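Local coordinates for protein O-ureido-L-serine synthase (Streptomyces lavendulae, PDB 3X44) that catalyses the pyridoxal 5'-phosphate-dependent addition of hydroxyurea to O-acetyl-L-serine, giving O-ureido-L-serine for the biosynthesis of the antibiotic D-cycloserine, at residues V42-D53 and N145-T156; E244-R252 and S299-D307. The protein carries 1 engineered substitution. One frame throughout, in Å; residues are numbered along the deposited sequence.

Contact 1 (V42-D53 and N145-T156); sequences VADRLALSVVLD and NPANPSYHRETT. Engineered in segment 42-53: A43 (natural residue Lys).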
ATOM      1  N   VAL A  42      16.238   3.680  10.269  1.00 19.11           N
ATOM      2  CA  VAL A  42      16.564   4.166   8.938  1.00 18.96           C
ATOM      3  C   VAL A  42      17.825   3.500   8.364  1.00 21.74           C
ATOM      4  O   VAL A  42      18.037   3.491   7.152  1.00 23.71           O
ATOM      5  CB  VAL A  42      16.761   5.702   8.981  1.00 19.03           C
ATOM      6  CG1 VAL A  42      17.958   6.032   9.831  1.00 16.01           C
ATOM      7  CG2 VAL A  42      16.904   6.274   7.575  1.00 14.49           C
ATOM      8  N   ALA A  43      18.650   2.929   9.235  1.00 22.30           N
ATOM      9  CA  ALA A  43      19.891   2.283   8.812  1.00 20.91           C
ATOM     10  C   ALA A  43      19.656   1.166   7.803  1.00 21.59           C
ATOM     11  O   ALA A  43      20.547   0.812   7.035  1.00 20.58           O
ATOM     12  CB  ALA A  43      20.636   1.738  10.036  1.00 22.43           C
ATOM     13  N   ASP A  44      18.451   0.608   7.813  1.00 21.40           N
ATOM     14  CA  ASP A  44      18.100  -0.471   6.901  1.00 21.10           C
ATOM     15  C   ASP A  44      18.254  -0.061   5.431  1.00 21.08           C
ATOM     16  O   ASP A  44      18.614  -0.880   4.580  1.00 19.61           O
ATOM     17  CB  ASP A  44      16.652  -0.898   7.130  1.00 22.06           C
ATOM     18  CG  ASP A  44      16.482  -1.814   8.326  1.00 20.69           C
ATOM     19  OD1 ASP A  44      15.419  -2.458   8.399  1.00 19.91           O
ATOM     20  OD2 ASP A  44      17.380  -1.895   9.190  1.00 21.97           O
ATOM     21  N   ARG A  45      17.966   1.205   5.135  1.00 19.69           N
ATOM     22  CA  ARG A  45      18.056   1.699   3.766  1.00 18.57           C
ATOM     23  C   ARG A  45      19.492   1.692   3.250  1.00 19.13           C
ATOM     24  O   ARG A  45      19.749   1.339   2.101  1.00 18.76           O
ATOM     25  CB  ARG A  45      17.483   3.114   3.676  1.00 20.72           C
ATOM     26  CG  ARG A  45      15.997   3.214   4.010  1.00 19.87           C
ATOM     27  CD  ARG A  45      15.586   4.667   4.208  1.00 19.96           C
ATOM     28  NE  ARG A  45      14.223   4.806   4.714  1.00 21.06           N
ATOM     29  CZ  ARG A  45      13.149   4.946   3.941  1.00 19.68           C
ATOM     30  NH1 ARG A  45      13.280   4.964   2.621  1.00 18.09           N
ATOM     31  NH2 ARG A  45      11.943   5.074   4.491  1.00 16.27           N
ATOM     32  N   LEU A  46      20.419   2.087   4.110  1.00 17.10           N
ATOM     33  CA  LEU A  46      21.824   2.126   3.754  1.00 18.36           C
ATOM     34  C   LEU A  46      22.380   0.708   3.630  1.00 20.91           C
ATOM     35  O   LEU A  46      23.059   0.383   2.657  1.00 21.17           O
ATOM     36  CB  LEU A  46      22.596   2.902   4.824  1.00 21.33           C
ATOM     37  CG  LEU A  46      24.118   3.023   4.739  1.00 24.08           C
ATOM     38  CD1 LEU A  46      24.555   4.251   5.524  1.00 24.01           C
ATOM     39  CD2 LEU A  46      24.780   1.778   5.308  1.00 22.84           C
ATOM     40  N   ALA A  47      22.079  -0.134   4.617  1.00 19.96           N
ATOM     41  CA  ALA A  47      22.566  -1.506   4.627  1.00 20.16           C
ATOM     42  C   ALA A  47      22.210  -2.270   3.361  1.00 20.77           C
ATOM     43  O   ALA A  47      23.061  -2.930   2.771  1.00 21.22           O
ATOM     44  CB  ALA A  47      22.033  -2.238   5.849  1.00 15.46           C
ATOM     45  N   LEU A  48      20.948  -2.183   2.957  1.00 19.75           N
ATOM     46  CA  LEU A  48      20.478  -2.864   1.758  1.00 20.15           C
ATOM     47  C   LEU A  48      21.148  -2.279   0.518  1.00 19.19           C
ATOM     48  O   LEU A  48      21.618  -3.009  -0.359  1.00 16.14           O
ATOM     49  CB  LEU A  48      18.958  -2.710   1.632  1.00 21.14           C
ATOM     50  CG  LEU A  48      18.313  -3.308   0.383  1.00 24.26           C
ATOM     51  CD1 LEU A  48      18.416  -4.824   0.434  1.00 24.64           C
ATOM     52  CD2 LEU A  48      16.864  -2.868   0.295  1.00 27.32           C
ATOM     53  N   SER A  49      21.194  -0.953   0.461  1.00 17.49           N
ATOM     54  CA  SER A  49      21.775  -0.266  -0.674  1.00 17.50           C
ATOM     55  C   SER A  49      23.233  -0.601  -0.925  1.00 16.26           C
ATOM     56  O   SER A  49      23.608  -0.928  -2.047  1.00 18.74           O
ATOM     57  CB  SER A  49      21.637   1.243  -0.512  1.00 19.15           C
ATOM     58  OG  SER A  49      22.047   1.889  -1.703  1.00 19.39           O
ATOM     59  N   VAL A  50      24.051  -0.508   0.117  1.00 19.19           N
ATOM     60  CA  VAL A  50      25.472  -0.788  -0.005  1.00 20.36           C
ATOM     61  C   VAL A  50      25.724  -2.234  -0.430  1.00 20.75           C
ATOM     62  O   VAL A  50      26.579  -2.504  -1.277  1.00 17.55           O
ATOM     63  CB  VAL A  50      26.207  -0.509   1.328  1.00 22.73           C
ATOM     64  CG1 VAL A  50      27.660  -0.938   1.217  1.00 21.78           C
ATOM     65  CG2 VAL A  50      26.110   0.984   1.676  1.00 22.06           C
ATOM     66  N   VAL A  51      24.969  -3.155   0.155  1.00 18.55           N
ATOM     67  CA  VAL A  51      25.098  -4.575  -0.155  1.00 18.89           C
ATOM     68  C   VAL A  51      24.674  -4.878  -1.597  1.00 20.67           C
ATOM     69  O   VAL A  51      25.384  -5.573  -2.329  1.00 20.29           O
ATOM     70  CB  VAL A  51      24.250  -5.421   0.825  1.00 17.47           C
ATOM     71  CG1 VAL A  51      24.058  -6.831   0.291  1.00 16.39           C
ATOM     72  CG2 VAL A  51      24.932  -5.457   2.174  1.00 15.23           C
ATOM     73  N   LEU A  52      23.523  -4.354  -2.006  1.00 19.43           N
ATOM     74  CA  LEU A  52      23.032  -4.565  -3.368  1.00 20.28           C
ATOM     75  C   LEU A  52      24.015  -3.979  -4.384  1.00 22.25           C
ATOM     76  O   LEU A  52      24.322  -4.599  -5.400  1.00 20.05           O
ATOM     77  CB  LEU A  52      21.662  -3.906  -3.550  1.00 22.57           C
ATOM     78  CG  LEU A  52      20.472  -4.512  -2.798  1.00 21.38           C
ATOM     79  CD1 LEU A  52      19.217  -3.745  -3.164  1.00 22.04           C
ATOM     80  CD2 LEU A  52      20.316  -5.990  -3.134  1.00 22.31           C
ATOM     81  N   ASP A  53      24.507  -2.778  -4.093  1.00 21.30           N
ATOM     82  CA  ASP A  53      25.459  -2.096  -4.964  1.00 20.56           C
ATOM     83  C   ASP A  53      26.738  -2.919  -5.096  1.00 19.81           C
ATOM     84  O   ASP A  53      27.270  -3.097  -6.194  1.00 18.23           O
ATOM     85  CB  ASP A  53      25.790  -0.719  -4.380  1.00 19.96           C
ATOM     86  CG  ASP A  53      26.925  -0.026  -5.120  1.00 20.46           C
ATOM     87  OD1 ASP A  53      26.670   0.517  -6.210  1.00 22.32           O
ATOM     88  OD2 ASP A  53      28.061  -0.022  -4.604  1.00 22.39           O
ATOM     89  N   ASN A 145      30.443   6.012   0.926  1.00 18.57           N
ATOM     90  CA  ASN A 145      29.769   5.259  -0.116  1.00 20.02           C
ATOM     91  C   ASN A 145      28.579   5.978  -0.736  1.00 18.55           C
ATOM     92  O   ASN A 145      27.572   6.225  -0.068  1.00 19.74           O
ATOM     93  CB  ASN A 145      29.322   3.900   0.423  1.00 18.76           C
ATOM     94  CG  ASN A 145      29.015   2.921  -0.680  1.00 16.36           C
ATOM     95  OD1 ASN A 145      28.617   3.316  -1.772  1.00 17.40           O
ATOM     96  ND2 ASN A 145      29.196   1.633  -0.406  1.00 18.28           N
ATOM     97  N   PRO A 146      28.679   6.304  -2.034  1.00 20.76           N
ATOM     98  CA  PRO A 146      27.621   6.995  -2.778  1.00 19.57           C
ATOM     99  C   PRO A 146      26.296   6.236  -2.706  1.00 18.77           C
ATOM    100  O   PRO A 146      25.228   6.831  -2.829  1.00 19.24           O
ATOM    101  CB  PRO A 146      28.164   7.055  -4.203  1.00 20.88           C
ATOM    102  CG  PRO A 146      29.645   6.938  -4.051  1.00 20.85           C
ATOM    103  CD  PRO A 146      29.847   6.016  -2.890  1.00 21.26           C
ATOM    104  N   ALA A 147      26.376   4.923  -2.509  1.00 18.17           N
ATOM    105  CA  ALA A 147      25.186   4.077  -2.413  1.00 17.95           C
ATOM    106  C   ALA A 147      24.326   4.437  -1.201  1.00 16.49           C
ATOM    107  O   ALA A 147      23.176   4.023  -1.100  1.00 18.67           O
ATOM    108  CB  ALA A 147      25.600   2.608  -2.341  1.00 17.40           C
ATOM    109  N   ASN A 148      24.895   5.203  -0.282  1.00 16.72           N
ATOM    110  CA  ASN A 148      24.198   5.620   0.926  1.00 18.33           C
ATOM    111  C   ASN A 148      23.188   6.717   0.566  1.00 17.87           C
ATOM    112  O   ASN A 148      21.984   6.465   0.548  1.00 16.69           O
ATOM    113  CB  ASN A 148      25.236   6.089   1.961  1.00 16.10           C
ATOM    114  CG  ASN A 148      24.617   6.745   3.187  1.00 15.78           C
ATOM    115  OD1 ASN A 148      23.395   6.882   3.306  1.00 17.73           O
ATOM    116  ND2 ASN A 148      25.475   7.157   4.112  1.00 13.26           N
ATOM    117  N   PRO A 149      23.663   7.934   0.237  1.00 18.65           N
ATOM    118  CA  PRO A 149      22.732   9.012  -0.116  1.00 19.61           C
ATOM    119  C   PRO A 149      21.829   8.691  -1.311  1.00 17.56           C
ATOM    120  O   PRO A 149      20.709   9.196  -1.408  1.00 19.33           O
ATOM    121  CB  PRO A 149      23.655  10.211  -0.400  1.00 19.28           C
ATOM    122  CG  PRO A 149      24.982   9.611  -0.699  1.00 19.26           C
ATOM    123  CD  PRO A 149      25.065   8.386   0.161  1.00 16.95           C
ATOM    124  N   SER A 150      22.313   7.848  -2.220  1.00 18.11           N
ATOM    125  CA  SER A 150      21.536   7.496  -3.399  1.00 19.44           C
ATOM    126  C   SER A 150      20.257   6.740  -3.058  1.00 17.80           C
ATOM    127  O   SER A 150      19.221   6.977  -3.668  1.00 16.52           O
ATOM    128  CB  SER A 150      22.386   6.677  -4.378  1.00 24.80           C
ATOM    129  OG  SER A 150      22.320   5.294  -4.076  1.00 28.05           O
ATOM    130  N   TYR A 151      20.305   5.834  -2.090  1.00 18.58           N
ATOM    131  CA  TYR A 151      19.082   5.114  -1.745  1.00 18.06           C
ATOM    132  C   TYR A 151      18.095   6.077  -1.100  1.00 16.67           C
ATOM    133  O   TYR A 151      16.896   5.849  -1.133  1.00 19.52           O
ATOM    134  CB  TYR A 151      19.368   3.949  -0.798  1.00 17.88           C
ATOM    135  CG  TYR A 151      18.316   2.855  -0.861  1.00 15.27           C
ATOM    136  CD1 TYR A 151      18.318   1.908  -1.890  1.00 17.84           C
ATOM    137  CD2 TYR A 151      17.327   2.763   0.119  1.00 17.52           C
ATOM    138  CE1 TYR A 151      17.348   0.882  -1.929  1.00 19.18           C
ATOM    139  CE2 TYR A 151      16.369   1.755   0.083  1.00 18.26           C
ATOM    140  CZ  TYR A 151      16.381   0.819  -0.932  1.00 19.09           C
ATOM    141  OH  TYR A 151      15.428  -0.179  -0.927  1.00 22.91           O
ATOM    142  N   HIS A 152      18.603   7.159  -0.516  1.00 16.64           N
ATOM    143  CA  HIS A 152      17.730   8.149   0.117  1.00 15.09           C
ATOM    144  C   HIS A 152      17.075   9.041  -0.924  1.00 17.03           C
ATOM    145  O   HIS A 152      15.946   9.496  -0.739  1.00 15.63           O
ATOM    146  CB  HIS A 152      18.514   9.004   1.111  1.00 14.11           C
ATOM    147  CG  HIS A 152      18.876   8.269   2.362  1.00 14.97           C
ATOM    148  ND1 HIS A 152      17.935   7.890   3.298  1.00 15.65           N
ATOM    149  CD2 HIS A 152      20.066   7.816   2.815  1.00 12.38           C
ATOM    150  CE1 HIS A 152      18.534   7.234   4.275  1.00 14.15           C
ATOM    151  NE2 HIS A 152      19.826   7.176   4.006  1.00 15.41           N
ATOM    152  N   ARG A 153      17.784   9.294  -2.020  1.00 15.30           N
ATOM    153  CA  ARG A 153      17.224  10.115  -3.084  1.00 19.94           C
ATOM    154  C   ARG A 153      16.085   9.337  -3.735  1.00 18.60           C
ATOM    155  O   ARG A 153      15.054   9.894  -4.099  1.00 17.93           O
ATOM    156  CB  ARG A 153      18.270  10.394  -4.166  1.00 18.90           C
ATOM    157  CG  ARG A 153      19.382  11.337  -3.786  1.00 23.59           C
ATOM    158  CD  ARG A 153      20.269  11.585  -5.004  1.00 22.32           C
ATOM    159  NE  ARG A 153      21.579  12.112  -4.637  1.00 28.22           N
ATOM    160  CZ  ARG A 153      22.684  11.377  -4.553  1.00 29.75           C
ATOM    161  NH1 ARG A 153      22.639  10.076  -4.810  1.00 30.53           N
ATOM    162  NH2 ARG A 153      23.836  11.943  -4.214  1.00 29.19           N
ATOM    163  N   GLU A 154      16.287   8.034  -3.874  1.00 21.55           N
ATOM    164  CA  GLU A 154      15.314   7.190  -4.552  1.00 20.62           C
ATOM    165  C   GLU A 154      14.148   6.660  -3.732  1.00 20.14           C
ATOM    166  O   GLU A 154      13.092   6.368  -4.292  1.00 21.60           O
ATOM    167  CB  GLU A 154      16.043   6.027  -5.238  1.00 21.22           C
ATOM    168  CG  GLU A 154      17.038   6.485  -6.295  1.00 19.52           C
ATOM    169  CD  GLU A 154      18.159   5.494  -6.545  1.00 22.60           C
ATOM    170  OE1 GLU A 154      17.867   4.310  -6.804  1.00 24.58           O
ATOM    171  OE2 GLU A 154      19.337   5.903  -6.494  1.00 23.62           O
ATOM    172  N   THR A 155      14.326   6.519  -2.422  1.00 15.88           N
ATOM    173  CA  THR A 155      13.235   6.017  -1.602  1.00 17.16           C
ATOM    174  C   THR A 155      12.738   7.027  -0.576  1.00 16.08           C
ATOM    175  O   THR A 155      11.616   7.509  -0.678  1.00 18.45           O
ATOM    176  CB  THR A 155      13.631   4.705  -0.884  1.00 15.91           C
ATOM    177  OG1 THR A 155      14.758   4.934  -0.032  1.00 16.26           O
ATOM    178  CG2 THR A 155      13.990   3.637  -1.907  1.00 13.77           C
ATOM    179  N   THR A 156      13.576   7.345   0.406  1.00 16.73           N
ATOM    180  CA  THR A 156      13.211   8.287   1.458  1.00 18.69           C
ATOM    181  C   THR A 156      12.644   9.593   0.923  1.00 18.89           C
ATOM    182  O   THR A 156      11.621  10.075   1.405  1.00 17.14           O
ATOM    183  CB  THR A 156      14.417   8.632   2.338  1.00 17.91           C
ATOM    184  OG1 THR A 156      15.139   7.432   2.636  1.00 19.61           O
ATOM    185  CG2 THR A 156      13.948   9.295   3.632  1.00 16.48           C
TER
HETATM  186  O   HOH W   1      20.046   4.392   5.720  1.00 23.53           O
HETATM  187  O   HOH W   2      28.407  -0.663  -2.129  1.00 23.13           O
HETATM  188  O   HOH W   3      29.188   2.256  -4.174  1.00 22.58           O
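R45, S49 and Y151 form the centre of a buried helix-helix packing in this fold type II pyridoxal phosphate enzyme: the axes of helix segments 43-53 and 147-156 pass 8.4 Å apart at 116°. The small S49 and A147 let the backbones come close, and S49 OG donates to A147 O in a bond modelled very short, 2.5 Å. The Y151 ring lies with one face under the R45 carbonyl, R45 O standing 3.4 Å from Y151 CD2, while L48 CD2 touches the phenol oxygen. R45 runs extended from CG to NE among Y151, H152, T155 and T156. Its NH1 gives T155 OG1 a weak bond of 3.0 Å at the guanidinium edge, but the stronger partners of this buried charge are E34 and E159. T155 OG1 donates in turn to Y151 O. L46 CD1 leans on the amide carbon of N148, whose ND2 hydrogen-bonds Q142 O and T178 OG1, of the cofactor site. H152 meets V42 CG2 with its ring edge, its side chain about 4 Å from the bound adduct of O-ureido-L-serine, the product, with cofactor. The engineered A43, in place of the cofactor-carrying lysine of the natural enzyme, points its CB away from 145-156. At the far end, where K57 pairs with D53, two waters bridge D53 OD2 to the amide of N145, whose OD1 caps the helix by accepting from A147 N at 2.9 Å.

Contact 2 (E244-R252 and S299-D307); sequences EVTARDTSR and STFLFDGVD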
ATOM      1  N   GLU A 244      21.447  17.572  23.996  1.00 20.58           N
ATOM      2  CA  GLU A 244      20.996  16.212  24.242  1.00 18.35           C
ATOM      3  C   GLU A 244      19.867  16.053  25.248  1.00 19.67           C
ATOM      4  O   GLU A 244      18.988  15.222  25.052  1.00 16.32           O
ATOM      5  CB  GLU A 244      22.184  15.333  24.644  1.00 19.46           C
ATOM      6  CG  GLU A 244      22.971  15.825  25.849  1.00 17.71           C
ATOM      7  CD  GLU A 244      24.313  15.135  25.968  1.00 21.46           C
ATOM      8  OE1 GLU A 244      24.847  15.040  27.095  1.00 24.23           O
ATOM      9  OE2 GLU A 244      24.837  14.679  24.930  1.00 18.02           O
ATOM     10  N   VAL A 245      19.884  16.843  26.317  1.00 20.00           N
ATOM     11  CA  VAL A 245      18.841  16.757  27.334  1.00 21.28           C
ATOM     12  C   VAL A 245      17.482  17.129  26.748  1.00 21.95           C
ATOM     13  O   VAL A 245      16.495  16.407  26.936  1.00 25.05           O
ATOM     14  CB  VAL A 245      19.150  17.679  28.538  1.00 21.06           C
ATOM     15  CG1 VAL A 245      18.121  17.463  29.643  1.00 20.59           C
ATOM     16  CG2 VAL A 245      20.539  17.388  29.063  1.00 22.30           C
ATOM     17  N   THR A 246      17.424  18.251  26.040  1.00 20.39           N
ATOM     18  CA  THR A 246      16.173  18.676  25.423  1.00 20.54           C
ATOM     19  C   THR A 246      15.669  17.569  24.494  1.00 20.16           C
ATOM     20  O   THR A 246      14.479  17.274  24.449  1.00 19.36           O
ATOM     21  CB  THR A 246      16.365  19.948  24.585  1.00 19.83           C
ATOM     22  OG1 THR A 246      16.786  21.023  25.430  1.00 23.33           O
ATOM     23  CG2 THR A 246      15.069  20.323  23.900  1.00 23.05           C
ATOM     24  N   ALA A 247      16.594  16.960  23.758  1.00 18.50           N
ATOM     25  CA  ALA A 247      16.260  15.888  22.824  1.00 17.01           C
ATOM     26  C   ALA A 247      15.656  14.706  23.570  1.00 18.19           C
ATOM     27  O   ALA A 247      14.638  14.143  23.155  1.00 18.25           O
ATOM     28  CB  ALA A 247      17.518  15.443  22.070  1.00 14.02           C
ATOM     29  N   ARG A 248      16.312  14.334  24.667  1.00 18.44           N
ATOM     30  CA  ARG A 248      15.891  13.225  25.513  1.00 19.84           C
ATOM     31  C   ARG A 248      14.488  13.476  26.059  1.00 20.79           C
ATOM     32  O   ARG A 248      13.635  12.585  26.058  1.00 20.80           O
ATOM     33  CB  ARG A 248      16.886  13.071  26.673  1.00 23.26           C
ATOM     34  CG  ARG A 248      16.848  11.729  27.375  1.00 20.75           C
ATOM     35  CD  ARG A 248      15.783  11.694  28.465  1.00 22.27           C
ATOM     36  NE  ARG A 248      15.803  12.875  29.325  1.00 17.09           N
ATOM     37  CZ  ARG A 248      16.499  12.971  30.453  1.00 19.95           C
ATOM     38  NH1 ARG A 248      17.242  11.955  30.866  1.00 20.21           N
ATOM     39  NH2 ARG A 248      16.443  14.081  31.179  1.00 17.02           N
ATOM     40  N   ASP A 249      14.257  14.700  26.519  1.00 21.21           N
ATOM     41  CA  ASP A 249      12.961  15.080  27.071  1.00 21.58           C
ATOM     42  C   ASP A 249      11.884  15.094  25.989  1.00 21.74           C
ATOM     43  O   ASP A 249      10.724  14.783  26.251  1.00 21.59           O
ATOM     44  CB  ASP A 249      13.054  16.466  27.713  1.00 22.06           C
ATOM     45  CG  ASP A 249      13.874  16.467  28.987  1.00 26.34           C
ATOM     46  OD1 ASP A 249      14.165  17.571  29.491  1.00 27.98           O
ATOM     47  OD2 ASP A 249      14.225  15.372  29.485  1.00 26.96           O
ATOM     48  N   THR A 250      12.271  15.452  24.770  1.00 20.07           N
ATOM     49  CA  THR A 250      11.314  15.503  23.675  1.00 17.99           C
ATOM     50  C   THR A 250      10.916  14.092  23.234  1.00 20.57           C
ATOM     51  O   THR A 250       9.772  13.857  22.824  1.00 20.61           O
ATOM     52  CB  THR A 250      11.891  16.320  22.507  1.00 19.27           C
ATOM     53  OG1 THR A 250      12.287  17.610  22.997  1.00 18.03           O
ATOM     54  CG2 THR A 250      10.863  16.510  21.423  1.00 13.42           C
ATOM     55  N   SER A 251      11.851  13.150  23.338  1.00 21.86           N
ATOM     56  CA  SER A 251      11.564  11.760  22.986  1.00 21.23           C
ATOM     57  C   SER A 251      10.554  11.226  24.007  1.00 20.13           C
ATOM     58  O   SER A 251       9.636  10.473  23.672  1.00 17.32           O
ATOM     59  CB  SER A 251      12.841  10.918  23.044  1.00 23.00           C
ATOM     60  OG  SER A 251      12.537   9.544  23.227  1.00 21.81           O
ATOM     61  N   ARG A 252      10.741  11.627  25.258  1.00 19.16           N
ATOM     62  CA  ARG A 252       9.855  11.214  26.336  1.00 21.62           C
ATOM     63  C   ARG A 252       8.458  11.733  26.057  1.00 20.54           C
ATOM     64  O   ARG A 252       7.476  10.992  26.164  1.00 20.82           O
ATOM     65  CB  ARG A 252      10.352  11.768  27.678  1.00 21.04           C
ATOM     66  CG  ARG A 252      11.511  10.988  28.270  1.00 20.85           C
ATOM     67  CD  ARG A 252      11.885  11.478  29.666  1.00 23.53           C
ATOM     68  NE  ARG A 252      12.835  10.569  30.298  1.00 23.96           N
ATOM     69  CZ  ARG A 252      13.476  10.808  31.437  1.00 25.25           C
ATOM     70  NH1 ARG A 252      13.277  11.943  32.095  1.00 24.33           N
ATOM     71  NH2 ARG A 252      14.329   9.910  31.911  1.00 24.10           N
ATOM     72  N   SER A 299      18.480   1.238  28.279  1.00 18.30           N
ATOM     73  CA  SER A 299      19.624   1.354  29.173  1.00 17.38           C
ATOM     74  C   SER A 299      20.320   2.703  29.094  1.00 19.16           C
ATOM     75  O   SER A 299      21.380   2.885  29.683  1.00 24.58           O
ATOM     76  CB  SER A 299      20.647   0.269  28.846  1.00 19.32           C
ATOM     77  OG  SER A 299      21.350   0.592  27.653  1.00 18.20           O
ATOM     78  N   THR A 300      19.739   3.644  28.368  1.00 19.86           N
ATOM     79  CA  THR A 300      20.349   4.959  28.225  1.00 21.44           C
ATOM     80  C   THR A 300      19.700   5.986  29.145  1.00 21.34           C
ATOM     81  O   THR A 300      18.736   5.681  29.845  1.00 19.24           O
ATOM     82  CB  THR A 300      20.240   5.444  26.780  1.00 21.85           C
ATOM     83  OG1 THR A 300      18.879   5.791  26.495  1.00 21.97           O
ATOM     84  CG2 THR A 300      20.698   4.338  25.817  1.00 20.64           C
ATOM     85  N   PHE A 301      20.219   7.209  29.129  1.00 21.69           N
ATOM     86  CA  PHE A 301      19.678   8.245  29.993  1.00 21.56           C
ATOM     87  C   PHE A 301      18.245   8.610  29.644  1.00 22.35           C
ATOM     88  O   PHE A 301      17.625   9.439  30.307  1.00 20.83           O
ATOM     89  CB  PHE A 301      20.591   9.480  29.991  1.00 23.35           C
ATOM     90  CG  PHE A 301      20.467  10.351  28.775  1.00 23.87           C
ATOM     91  CD1 PHE A 301      20.363  11.734  28.916  1.00 25.87           C
ATOM     92  CD2 PHE A 301      20.529   9.813  27.497  1.00 21.69           C
ATOM     93  CE1 PHE A 301      20.331  12.571  27.798  1.00 25.05           C
ATOM     94  CE2 PHE A 301      20.498  10.638  26.372  1.00 26.76           C
ATOM     95  CZ  PHE A 301      20.399  12.022  26.524  1.00 25.18           C
ATOM     96  N   LEU A 302      17.717   7.969  28.606  1.00 20.54           N
ATOM     97  CA  LEU A 302      16.346   8.215  28.204  1.00 20.24           C
ATOM     98  C   LEU A 302      15.444   7.706  29.323  1.00 20.22           C
ATOM     99  O   LEU A 302      14.321   8.184  29.513  1.00 17.62           O
ATOM    100  CB  LEU A 302      16.032   7.468  26.907  1.00 21.47           C
ATOM    101  CG  LEU A 302      14.556   7.447  26.522  1.00 20.26           C
ATOM    102  CD1 LEU A 302      14.084   8.876  26.253  1.00 21.73           C
ATOM    103  CD2 LEU A 302      14.363   6.571  25.294  1.00 17.51           C
ATOM    104  N   PHE A 303      15.957   6.732  30.067  1.00 19.77           N
ATOM    105  CA  PHE A 303      15.211   6.135  31.158  1.00 22.28           C
ATOM    106  C   PHE A 303      15.776   6.444  32.545  1.00 23.42           C
ATOM    107  O   PHE A 303      15.518   5.715  33.507  1.00 24.67           O
ATOM    108  CB  PHE A 303      15.115   4.623  30.938  1.00 21.05           C
ATOM    109  CG  PHE A 303      14.081   4.233  29.916  1.00 24.27           C
ATOM    110  CD1 PHE A 303      14.360   4.323  28.554  1.00 23.32           C
ATOM    111  CD2 PHE A 303      12.821   3.786  30.317  1.00 22.58           C
ATOM    112  CE1 PHE A 303      13.404   3.975  27.605  1.00 22.88           C
ATOM    113  CE2 PHE A 303      11.858   3.436  29.380  1.00 25.55           C
ATOM    114  CZ  PHE A 303      12.146   3.530  28.019  1.00 24.59           C
ATOM    115  N   ASP A 304      16.546   7.527  32.647  1.00 23.67           N
ATOM    116  CA  ASP A 304      17.104   7.933  33.935  1.00 23.66           C
ATOM    117  C   ASP A 304      15.914   8.306  34.824  1.00 23.38           C
ATOM    118  O   ASP A 304      15.050   9.080  34.416  1.00 21.41           O
ATOM    119  CB  ASP A 304      18.013   9.156  33.770  1.00 21.59           C
ATOM    120  CG  ASP A 304      19.457   8.784  33.442  1.00 25.17           C
ATOM    121  OD1 ASP A 304      19.836   7.600  33.598  1.00 21.56           O
ATOM    122  OD2 ASP A 304      20.213   9.688  33.024  1.00 24.53           O
ATOM    123  N   GLY A 305      15.866   7.745  36.026  1.00 23.21           N
ATOM    124  CA  GLY A 305      14.775   8.046  36.937  1.00 25.54           C
ATOM    125  C   GLY A 305      13.513   7.225  36.732  1.00 28.57           C
ATOM    126  O   GLY A 305      12.529   7.409  37.456  1.00 28.18           O
ATOM    127  N   VAL A 306      13.523   6.323  35.754  1.00 28.53           N
ATOM    128  CA  VAL A 306      12.352   5.498  35.490  1.00 28.09           C
ATOM    129  C   VAL A 306      12.221   4.402  36.539  1.00 27.69           C
ATOM    130  O   VAL A 306      13.157   3.660  36.802  1.00 26.93           O
ATOM    131  CB  VAL A 306      12.403   4.863  34.083  1.00 28.46           C
ATOM    132  CG1 VAL A 306      11.328   3.794  33.956  1.00 30.02           C
ATOM    133  CG2 VAL A 306      12.203   5.944  33.019  1.00 24.69           C
ATOM    134  N   ASP A 307      11.035   4.321  37.127  1.00 28.35           N
ATOM    135  CA  ASP A 307      10.725   3.356  38.170  1.00 29.17           C
ATOM    136  C   ASP A 307      10.291   2.007  37.600  1.00 30.25           C
ATOM    137  O   ASP A 307       9.279   1.912  36.905  1.00 32.04           O
ATOM    138  CB  ASP A 307       9.608   3.930  39.050  1.00 30.81           C
ATOM    139  CG  ASP A 307       9.283   3.052  40.238  1.00 32.84           C
ATOM    140  OD1 ASP A 307       8.463   3.482  41.074  1.00 34.26           O
ATOM    141  OD2 ASP A 307       9.836   1.940  40.340  1.00 34.60           O
TER
HETATM  142  O   HOH W   4      19.154  12.143  33.181  1.00 24.91           O
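R248 and R252 supply all the hydrogen bonds from helix 244-252 to loop 299-307; long and rich in N-H groups, arginine can reach several carbonyls of the loop. R248 NH1 meets F301 O at 2.6 Å, the oxygen close to the guanidinium plane but NH1 tilted from that of the carbonyl. Extended R252 grips L302 O side-on, NE at 2.9 Å and NH2 at 3.0 Å, and NH2 meets D304 O on a lone pair at 2.7 Å. Apolar packing adds to these bonds: R248 CG stands over the F301 ring, 3.6 Å from its centroid, a CH-pi contact, while bends at chi2 (-85°) and chi3 (-46°) return its head to the F301 carbonyl. L302 CD1 fits against S251, whose OG bonds A262 O. For charge, D249 OD2 takes NE and NH2 of R248 in a salt bridge, and a water links R248 NH1 to D304 OD2. The guanidinium groups stack face over face; D249 and the bound carbonyls probably offset the like charges. G305, with positive phi (84°), suits the third position of type II beta turn F303-V306. Helix arginines binding carbonyls of a 3-10 turn and this beta turn tie the loop after strand 285-290 to helix 244-257.

Overall arrangement
Contact 1 closes before contact 2 opens, so the two follow in series along the chain. Their centres are 30 Å apart, their nearest atoms about 15 Å, on opposite sides of the chain's centre. The mixed sheet relates them: helix 43-56 follows its strand 28-33, helix 147-164 leads into strand 171-174, and helix 244-257 comes after strand 238-242, outermost within this chain. Contact 1 joins helices beside the cofactor; contact 2, with the side chain of S251 about 11 Å from the bound adduct, fixes the loop after the sheet's last strand, 285-290. In the homotetramer Y151 of contact 1 packs on A165 of a second subunit, and F303, in the loop of contact 2, on K103 of a third.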